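PDB 3L23: sugar phosphate isomerase/epimerase from Parabacteroides distasonis, which probably works as a metal-dependent sugar isomerase or epimerase with a xylose isomerase-like TIM-barrel fold, and holds a magnesium ion in this crystal. Local coordinates for residues 15-20 / 41-46; 33-38 / 71-76; 274-279 / 287-292. All blocks are in the same frame, centred on the assembly; numbering follows the deposited sequence.

Contact 1. Residues 15-20 / 41-46; sequences IGLQIY and MGYSKL. With EDO (1,2-ethanediol), chain F.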
loop_
_atom_site.group_PDB
_atom_site.type_symbol
_atom_site.label_atom_id
_atom_site.label_comp_id
_atom_site.label_asym_id
_atom_site.label_seq_id
_atom_site.Cartn_x
_atom_site.Cartn_y
_atom_site.Cartn_z
ATOM N N ILE A 15 2.210 -14.750 -6.775
ATOM C CA ILE A 15 2.592 -13.367 -7.026
ATOM C C ILE A 15 1.402 -12.440 -6.871
ATOM O O ILE A 15 0.338 -12.699 -7.425
ATOM C CB ILE A 15 3.235 -13.163 -8.476
ATOM C CG1 ILE A 15 4.335 -14.197 -8.763
ATOM C CG2 ILE A 15 3.798 -11.770 -8.645
ATOM C CD1 ILE A 15 4.870 -14.209 -10.190
ATOM N N GLY A 16 1.579 -11.377 -6.090
ATOM C CA GLY A 16 0.550 -10.390 -5.935
ATOM C C GLY A 16 0.699 -9.219 -6.857
ATOM O O GLY A 16 1.827 -8.868 -7.260
ATOM N N LEU A 17 -0.429 -8.555 -7.151
ATOM C CA LEU A 17 -0.462 -7.328 -7.966
ATOM C C LEU A 17 -1.290 -6.229 -7.314
ATOM O O LEU A 17 -2.458 -6.454 -6.942
ATOM C CB LEU A 17 -1.078 -7.586 -9.350
ATOM C CG LEU A 17 -1.084 -6.502 -10.425
ATOM C CD1 LEU A 17 0.331 -5.961 -10.772
ATOM C CD2 LEU A 17 -1.817 -6.960 -11.717
ATOM N N GLN A 18 -0.718 -5.029 -7.227
ATOM C CA GLN A 18 -1.480 -3.853 -6.851
ATOM C C GLN A 18 -2.115 -3.376 -8.157
ATOM O O GLN A 18 -1.436 -2.946 -9.112
ATOM C CB GLN A 18 -0.581 -2.813 -6.181
ATOM C CG GLN A 18 -1.081 -1.391 -6.112
ATOM C CD GLN A 18 -2.502 -1.231 -5.629
ATOM O OE1 GLN A 18 -3.378 -0.931 -6.423
ATOM N NE2 GLN A 18 -2.738 -1.402 -4.314
ATOM N N ILE A 19 -3.434 -3.476 -8.223
ATOM C CA ILE A 19 -4.113 -3.247 -9.495
ATOM C C ILE A 19 -4.021 -1.822 -10.063
ATOM O O ILE A 19 -4.288 -1.612 -11.264
ATOM C CB ILE A 19 -5.607 -3.678 -9.446
ATOM C CG1 ILE A 19 -6.440 -2.793 -8.519
ATOM C CG2 ILE A 19 -5.716 -5.164 -9.031
ATOM C CD1 ILE A 19 -7.980 -3.185 -8.472
ATOM N N TYR A 20 -3.671 -0.843 -9.239
ATOM C CA TYR A 20 -3.466 0.513 -9.756
ATOM C C TYR A 20 -2.380 0.525 -10.846
ATOM O O TYR A 20 -2.369 1.378 -11.693
ATOM C CB TYR A 20 -3.034 1.431 -8.612
ATOM C CG TYR A 20 -3.063 2.910 -8.889
ATOM C CD1 TYR A 20 -4.257 3.582 -9.039
ATOM C CD2 TYR A 20 -1.902 3.648 -8.872
ATOM C CE1 TYR A 20 -4.279 4.959 -9.245
ATOM C CE2 TYR A 20 -1.907 5.007 -9.079
ATOM C CZ TYR A 20 -3.083 5.660 -9.257
ATOM O OH TYR A 20 -3.097 7.040 -9.438
HETATM N N MSE A 41 -0.949 -13.853 -16.882
HETATM C CA MSE A 41 0.394 -13.267 -16.716
HETATM C C MSE A 41 1.158 -13.850 -15.514
HETATM O O MSE A 41 2.363 -13.598 -15.379
HETATM C CB MSE A 41 0.307 -11.722 -16.591
HETATM C CG MSE A 41 -0.145 -11.039 -17.858
HETATM SE SE MSE A 41 0.043 -9.117 -17.707
HETATM C CE MSE A 41 -1.396 -8.728 -16.491
ATOM N N GLY A 42 0.474 -14.592 -14.649
ATOM C CA GLY A 42 1.117 -15.298 -13.534
ATOM C C GLY A 42 0.808 -14.755 -12.156
ATOM O O GLY A 42 1.452 -15.148 -11.193
ATOM N N TYR A 43 -0.173 -13.856 -12.048
ATOM C CA TYR A 43 -0.578 -13.303 -10.768
ATOM C C TYR A 43 -1.689 -14.126 -10.131
ATOM O O TYR A 43 -2.545 -14.623 -10.812
ATOM C CB TYR A 43 -1.059 -11.851 -10.937
ATOM C CG TYR A 43 0.034 -10.936 -11.396
ATOM C CD1 TYR A 43 0.964 -10.428 -10.489
ATOM C CD2 TYR A 43 0.210 -10.623 -12.744
ATOM C CE1 TYR A 43 1.998 -9.623 -10.906
ATOM C CE2 TYR A 43 1.289 -9.791 -13.161
ATOM C CZ TYR A 43 2.153 -9.274 -12.215
ATOM O OH TYR A 43 3.232 -8.453 -12.561
ATOM N N SER A 44 -1.698 -14.204 -8.800
ATOM C CA SER A 44 -2.753 -14.928 -8.092
ATOM C C SER A 44 -3.493 -14.156 -6.997
ATOM O O SER A 44 -4.594 -14.551 -6.598
ATOM C CB SER A 44 -2.115 -16.173 -7.472
ATOM O OG SER A 44 -1.093 -15.735 -6.582
ATOM N N LYS A 45 -2.869 -13.085 -6.522
ATOM C CA LYS A 45 -3.318 -12.292 -5.406
ATOM C C LYS A 45 -3.417 -10.813 -5.788
ATOM O O LYS A 45 -2.532 -10.263 -6.458
ATOM C CB LYS A 45 -2.331 -12.469 -4.225
ATOM C CG LYS A 45 -2.350 -13.877 -3.656
ATOM C CD LYS A 45 -1.075 -14.259 -2.908
ATOM C CE LYS A 45 -0.908 -13.508 -1.594
ATOM N NZ LYS A 45 0.248 -14.077 -0.756
ATOM N N LEU A 46 -4.485 -10.158 -5.360
ATOM C CA LEU A 46 -4.727 -8.748 -5.693
ATOM C C LEU A 46 -4.727 -7.860 -4.466
ATOM O O LEU A 46 -5.210 -8.274 -3.430
ATOM C CB LEU A 46 -6.068 -8.590 -6.356
ATOM C CG LEU A 46 -6.263 -9.355 -7.667
ATOM C CD1 LEU A 46 -7.696 -9.083 -8.176
ATOM C CD2 LEU A 46 -5.193 -9.037 -8.734
HETATM C C1 EDO F . 2.591 -12.693 -3.042
HETATM O O1 EDO F . 1.785 -12.042 -2.038
HETATM C C2 EDO F . 3.474 -13.753 -2.408
HETATM O O2 EDO F . 2.619 -14.748 -1.870
HETATM O O HOH W 1 0.864 -16.365 -8.880
#

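Contact 2. Residues 33-38 / 71-76; sequences ANLRKV and AGLKII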
loop_
_atom_site.group_PDB
_atom_site.type_symbol
_atom_site.label_atom_id
_atom_site.label_comp_id
_atom_site.label_asym_id
_atom_site.label_seq_id
_atom_site.Cartn_x
_atom_site.Cartn_y
_atom_site.Cartn_z
ATOM N N ALA A 33 -12.490 -10.509 -18.868
ATOM C CA ALA A 33 -11.353 -10.949 -19.692
ATOM C C ALA A 33 -10.042 -10.316 -19.247
ATOM O O ALA A 33 -8.964 -10.979 -19.264
ATOM C CB ALA A 33 -11.592 -10.663 -21.176
ATOM N N ASN A 34 -10.087 -9.044 -18.847
ATOM C CA ASN A 34 -8.881 -8.379 -18.333
ATOM C C ASN A 34 -8.360 -9.030 -17.057
ATOM O O ASN A 34 -7.155 -9.156 -16.878
ATOM C CB ASN A 34 -9.099 -6.880 -18.117
ATOM C CG ASN A 34 -9.427 -6.160 -19.413
ATOM O OD1 ASN A 34 -9.205 -6.701 -20.497
ATOM N ND2 ASN A 34 -10.055 -4.987 -19.315
ATOM N N LEU A 35 -9.267 -9.454 -16.180
ATOM C CA LEU A 35 -8.880 -10.139 -14.943
ATOM C C LEU A 35 -8.311 -11.536 -15.276
ATOM O O LEU A 35 -7.334 -11.979 -14.651
ATOM C CB LEU A 35 -10.043 -10.204 -13.962
ATOM C CG LEU A 35 -10.364 -8.880 -13.262
ATOM C CD1 LEU A 35 -11.834 -8.858 -12.701
ATOM C CD2 LEU A 35 -9.326 -8.602 -12.188
ATOM N N ARG A 36 -8.885 -12.204 -16.263
ATOM C CA ARG A 36 -8.295 -13.446 -16.790
ATOM C C ARG A 36 -6.877 -13.238 -17.317
ATOM O O ARG A 36 -5.992 -14.103 -17.105
ATOM C CB ARG A 36 -9.172 -14.080 -17.864
ATOM C CG ARG A 36 -10.477 -14.635 -17.317
ATOM C CD ARG A 36 -11.164 -15.568 -18.295
ATOM N NE ARG A 36 -11.565 -14.952 -19.566
ATOM C CZ ARG A 36 -12.724 -14.319 -19.782
ATOM N NH1 ARG A 36 -13.651 -14.188 -18.849
ATOM N NH2 ARG A 36 -12.963 -13.830 -20.980
ATOM N N LYS A 37 -6.646 -12.105 -17.978
ATOM C CA LYS A 37 -5.287 -11.764 -18.469
ATOM C C LYS A 37 -4.314 -11.597 -17.311
ATOM O O LYS A 37 -3.158 -11.996 -17.401
ATOM C CB LYS A 37 -5.297 -10.529 -19.386
ATOM C CG LYS A 37 -3.903 -10.175 -20.031
ATOM C CD LYS A 37 -3.986 -9.248 -21.304
ATOM C CE LYS A 37 -2.578 -9.045 -21.986
ATOM N NZ LYS A 37 -2.668 -8.477 -23.434
ATOM N N VAL A 38 -4.770 -11.005 -16.208
ATOM C CA VAL A 38 -3.962 -10.879 -14.994
ATOM C C VAL A 38 -3.520 -12.270 -14.485
ATOM O O VAL A 38 -2.340 -12.496 -14.230
ATOM C CB VAL A 38 -4.705 -10.102 -13.890
ATOM C CG1 VAL A 38 -3.980 -10.209 -12.564
ATOM C CG2 VAL A 38 -4.853 -8.628 -14.323
ATOM N N ALA A 71 -11.737 -15.697 -12.249
ATOM C CA ALA A 71 -10.461 -15.691 -12.990
ATOM C C ALA A 71 -9.347 -16.407 -12.266
ATOM O O ALA A 71 -8.226 -16.440 -12.771
ATOM C CB ALA A 71 -9.998 -14.236 -13.298
ATOM N N GLY A 72 -9.608 -16.907 -11.070
ATOM C CA GLY A 72 -8.575 -17.556 -10.265
ATOM C C GLY A 72 -7.758 -16.657 -9.388
ATOM O O GLY A 72 -6.672 -17.057 -8.946
ATOM N N LEU A 73 -8.244 -15.435 -9.131
ATOM C CA LEU A 73 -7.537 -14.464 -8.345
ATOM C C LEU A 73 -8.188 -14.325 -6.977
ATOM O O LEU A 73 -9.392 -14.584 -6.820
ATOM C CB LEU A 73 -7.539 -13.091 -9.051
ATOM C CG LEU A 73 -6.945 -13.043 -10.467
ATOM C CD1 LEU A 73 -7.259 -11.719 -11.143
ATOM C CD2 LEU A 73 -5.427 -13.267 -10.430
ATOM N N LYS A 74 -7.399 -13.961 -5.973
ATOM C CA LYS A 74 -7.939 -13.714 -4.633
ATOM C C LYS A 74 -7.617 -12.316 -4.193
ATOM O O LYS A 74 -6.479 -11.880 -4.331
ATOM C CB LYS A 74 -7.353 -14.675 -3.614
ATOM C CG LYS A 74 -8.134 -14.720 -2.309
ATOM N N ILE A 75 -8.617 -11.630 -3.643
ATOM C CA ILE A 75 -8.422 -10.302 -3.080
ATOM C C ILE A 75 -7.897 -10.444 -1.656
ATOM O O ILE A 75 -8.572 -11.010 -0.787
ATOM C CB ILE A 75 -9.734 -9.471 -3.100
ATOM C CG1 ILE A 75 -10.258 -9.303 -4.544
ATOM C CG2 ILE A 75 -9.538 -8.126 -2.408
ATOM C CD1 ILE A 75 -11.671 -8.707 -4.565
ATOM N N ILE A 76 -6.675 -9.952 -1.443
ATOM C CA ILE A 76 -5.946 -10.061 -0.179
ATOM C C ILE A 76 -5.850 -8.737 0.560
ATOM O O ILE A 76 -5.830 -8.701 1.789
ATOM C CB ILE A 76 -4.486 -10.531 -0.462
ATOM C CG1 ILE A 76 -4.487 -11.881 -1.182
ATOM C CG2 ILE A 76 -3.596 -10.588 0.822
ATOM C CD1 ILE A 76 -5.246 -12.984 -0.467
#

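Contact 3. Residues 274-279 / 287-292; sequences VELEQM and AGVKDC. With MG (magnesium ion), chain B.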
loop_
_atom_site.group_PDB
_atom_site.type_symbol
_atom_site.label_atom_id
_atom_site.label_comp_id
_atom_site.label_asym_id
_atom_site.label_seq_id
_atom_site.Cartn_x
_atom_site.Cartn_y
_atom_site.Cartn_z
ATOM N N VAL A 274 3.301 -6.593 -6.498
ATOM C CA VAL A 274 3.944 -5.869 -7.592
ATOM C C VAL A 274 3.270 -4.546 -7.843
ATOM O O VAL A 274 2.038 -4.449 -7.890
ATOM C CB VAL A 274 3.914 -6.721 -8.931
ATOM C CG1 VAL A 274 4.235 -5.848 -10.154
ATOM C CG2 VAL A 274 4.828 -7.932 -8.779
ATOM N N GLU A 275 4.082 -3.510 -8.045
ATOM C CA GLU A 275 3.576 -2.219 -8.434
ATOM C C GLU A 275 4.364 -1.651 -9.596
ATOM O O GLU A 275 5.596 -1.818 -9.667
ATOM C CB GLU A 275 3.629 -1.264 -7.253
ATOM C CG GLU A 275 3.078 0.086 -7.639
ATOM C CD GLU A 275 2.885 1.000 -6.465
ATOM O OE1 GLU A 275 3.568 0.855 -5.456
ATOM O OE2 GLU A 275 2.041 1.904 -6.569
ATOM N N LEU A 276 3.655 -1.002 -10.526
ATOM C CA LEU A 276 4.269 -0.382 -11.698
ATOM C C LEU A 276 3.618 0.974 -11.930
ATOM O O LEU A 276 2.404 1.043 -12.077
ATOM C CB LEU A 276 4.079 -1.294 -12.924
ATOM C CG LEU A 276 4.674 -0.836 -14.228
ATOM C CD1 LEU A 276 6.195 -0.889 -14.109
ATOM C CD2 LEU A 276 4.111 -1.630 -15.420
ATOM N N GLU A 277 4.386 2.052 -11.942
ATOM C CA GLU A 277 3.785 3.351 -12.236
ATOM C C GLU A 277 3.717 3.539 -13.753
ATOM O O GLU A 277 4.031 2.613 -14.506
ATOM C CB GLU A 277 4.424 4.512 -11.410
ATOM C CG GLU A 277 5.817 4.956 -11.651
ATOM C CD GLU A 277 6.217 5.937 -10.526
ATOM O OE1 GLU A 277 5.611 7.031 -10.436
ATOM O OE2 GLU A 277 7.073 5.577 -9.698
ATOM N N GLN A 278 3.217 4.682 -14.211
ATOM C CA GLN A 278 3.043 4.937 -15.617
ATOM C C GLN A 278 4.306 4.645 -16.412
ATOM O O GLN A 278 5.385 5.123 -16.082
ATOM C CB GLN A 278 2.655 6.397 -15.805
ATOM C CG GLN A 278 2.640 6.856 -17.218
ATOM C CD GLN A 278 1.649 6.127 -18.067
ATOM O OE1 GLN A 278 0.483 5.988 -17.686
ATOM N NE2 GLN A 278 2.085 5.691 -19.265
HETATM N N MSE A 279 4.174 3.822 -17.437
HETATM C CA MSE A 279 5.333 3.501 -18.272
HETATM C C MSE A 279 5.890 4.773 -18.913
HETATM O O MSE A 279 5.140 5.590 -19.451
HETATM C CB MSE A 279 4.967 2.436 -19.304
HETATM C CG MSE A 279 4.739 1.042 -18.713
HETATM SE SE MSE A 279 6.290 0.200 -17.984
HETATM C CE MSE A 279 7.044 -0.444 -19.660
ATOM N N ALA A 287 1.584 -4.493 -20.707
ATOM C CA ALA A 287 2.856 -4.969 -21.245
ATOM C C ALA A 287 3.933 -4.924 -20.149
ATOM O O ALA A 287 4.666 -5.885 -19.942
ATOM C CB ALA A 287 3.254 -4.164 -22.516
ATOM N N GLY A 288 4.035 -3.813 -19.435
ATOM C CA GLY A 288 5.029 -3.695 -18.380
ATOM C C GLY A 288 4.758 -4.628 -17.216
ATOM O O GLY A 288 5.685 -5.185 -16.642
ATOM N N VAL A 289 3.492 -4.775 -16.822
ATOM C CA VAL A 289 3.112 -5.708 -15.759
ATOM C C VAL A 289 3.483 -7.174 -16.098
ATOM O O VAL A 289 3.941 -7.942 -15.233
ATOM C CB VAL A 289 1.611 -5.533 -15.387
ATOM C CG1 VAL A 289 1.095 -6.704 -14.534
ATOM C CG2 VAL A 289 1.420 -4.185 -14.648
ATOM N N LYS A 290 3.317 -7.555 -17.348
ATOM C CA LYS A 290 3.791 -8.865 -17.805
ATOM C C LYS A 290 5.280 -9.046 -17.588
ATOM O O LYS A 290 5.717 -10.059 -17.030
ATOM C CB LYS A 290 3.474 -9.022 -19.286
ATOM C CG LYS A 290 3.986 -10.313 -19.975
ATOM C CD LYS A 290 3.286 -11.558 -19.436
ATOM C CE LYS A 290 3.386 -12.798 -20.381
ATOM N NZ LYS A 290 4.842 -13.197 -20.653
ATOM N N ASP A 291 6.049 -8.043 -17.985
ATOM C CA ASP A 291 7.490 -8.097 -17.879
ATOM C C ASP A 291 7.930 -8.203 -16.405
ATOM O O ASP A 291 8.903 -8.906 -16.081
ATOM C CB ASP A 291 8.131 -6.877 -18.536
ATOM C CG ASP A 291 8.099 -6.918 -20.060
ATOM O OD1 ASP A 291 7.762 -7.968 -20.680
ATOM O OD2 ASP A 291 8.472 -5.896 -20.665
ATOM N N CYS A 292 7.225 -7.492 -15.523
ATOM C CA CYS A 292 7.484 -7.609 -14.072
ATOM C C CYS A 292 7.244 -9.047 -13.544
ATOM O O CYS A 292 8.032 -9.577 -12.769
ATOM C CB CYS A 292 6.673 -6.610 -13.271
ATOM S SG CYS A 292 7.187 -4.873 -13.557
HETATM MG MG MG B . 3.548 1.408 -3.545
HETATM O O HOH W 2 1.295 1.992 -3.965
HETATM O O HOH W 3 3.741 3.446 -4.128
#

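Contact 1. Residues 15-20 / 41-46
Tyr43, with CG anti to its carbonyl carbon (chi1 -64°), and Leu17, with CG anti to its backbone N (chi1 -173°), each have CG set so that an aromatic ring and an aliphatic branch can meet. CD2 of Leu17 stands 4.2 Å above the plane of the Tyr43 ring, over its centre, while Leu17 CD1 sits on the same face nearer CE1 and CZ. Leu17 CB adds an off-centre CH-pi contact, 3.7 Å from Tyr43 CD1. Ile15 CG2 approaches the ring obliquely, 3.6 Å from Tyr43 CE1, and the carbonyl O of Gly16 lies at the ring edge. Beside this cluster the backbones pair as parallel strands, Gly16 with Lys45 and Leu17 with Leu46. Ser44 N donates to Ile15 O over 2.9 Å in a nearly straight bond (172° at the hydrogen), and Leu17 N donates to Lys45 O over 2.8 Å; Lys45 N adds a weak bond to Ile15 O. A water bridges Ile15 N and Gly42 O, next to the Schellman motif that ends helix 31-40. Further along, Ile19 CG2 meets Leu46 CD2 at 3.9 Å. Ser44 OG takes a weak bond from Ile15 N and also bonds to Glu14. Tyr43 OH bonds to Val289 O, and Lys45 NZ forms a salt bridge with Asp271 while holding both hydroxyls of an ethanediol, probably from the crystallisation liquor. An alanine in place of Tyr43 would probably leave the methyls of Leu17 without the ring they lie over and Val289 O without its hydroxyl partner. Main-chain bonds thus set the parallel pairing of this beta-alpha-beta unit, whereas the Leu17 branch over one ring face packs the layer outside the strands and one hydroxyl ties that layer to helix 285-298.

Contact 2. Residues 33-38 / 71-76
In the outer layer of the TIM barrel, helix 31-40 packs through Leu35 and Val38 against Ala71 and Leu73, in the turn that leads from helix 61-70 into strand 74-79. Leu73 is the main intruder. Its CG is anti to the carbonyl carbon (chi1 -57°), and the extended second torsion (169°) carries CD1 on toward the helix. There Leu73 CD1 lies 3.5 Å from the backbone O of Leu35. It also touches Leu35 CD2, the two leucine side chains crossing at a slant. Val38 meets the same leucine at about a right angle, its CG1 3.9 Å from Leu73 CD1 and almost as near Leu73 CD2, so one methyl of the valine touches both branches. Ala71 also meets the helix backbone, its CB 3.7 Å from Leu35 O. The same methyl touches CG of Arg36, whose guanidinium folds back so that Ala33 CA lies over one face. Between the two apolar residues Gly72, with positive phi, closes helix 61-70 in a Schellman motif. Met67 of helix 61-70 also touches Leu35, and Leu46 lies against Leu73 from the strand side. Between the two segments the meeting is wholly van der Waals, methyls against methyls, methylenes and the helix backbone, which implies that shape and burial fit them together; a bond from Lys39 NZ to Gly72 O adds a polar tie to the same helix.

Contact 3. Residues 274-279 / 287-292
Gly288, the first residue of 287-292 to meet the loop, does so with bare backbone: Leu276 CD2 is 3.6 Å from Gly288 C. Met279 CE comes to 4.0 Å from Gly288 CA. A CB modelled on Gly288 would collide with both Leu276 CD2 and the selenium of Met279, so the absence of a side chain is what allows this closeness. Val289 follows, its backbone N 3.5 Å from Leu276 CD2 and its CG2 against the same methyl. One turn beyond Gly288, Cys292 brings SG to 4.1 Å from Leu276 CD1. Its CB is 4.0 Å from Val274 CG1. Leu276 has CG anti to the backbone N (chi1 -179°); beyond it, CD2 meets Gly288 and Val289 while CD1 meets Cys292. The intervening Glu275 points the other way and binds the magnesium ion through OE1 at 2.0 Å; His165, Asp216, His242 and two waters complete the site. A metal ligand at the C-terminal end of a barrel strand, with flanking Val274 and Leu276 packing on the following helix, is characteristic of xylose isomerase-like TIM barrels.

How the contacts relate
All three contacts are mainly buried, but at different depths and with different chemistry. Contact 1 lies nearest the chain centre and is the one built on backbone bonds between segments; contacts 2 and 3 join a helix to non-helical chain by apolar packing, and contact 2 alone has an exposed residue, Arg36, at its margin. Contacts 1 and 2 meet in one sheet, where Ser44 and Leu46 pair with Lys74, and helix 31-40 links the strands of contact 1. Contact 3 continues the barrel on the other side of strand 16-18, through Gly16 O and Val274 N. It alone includes a magnesium ligand; contact 2 is remote from the metal.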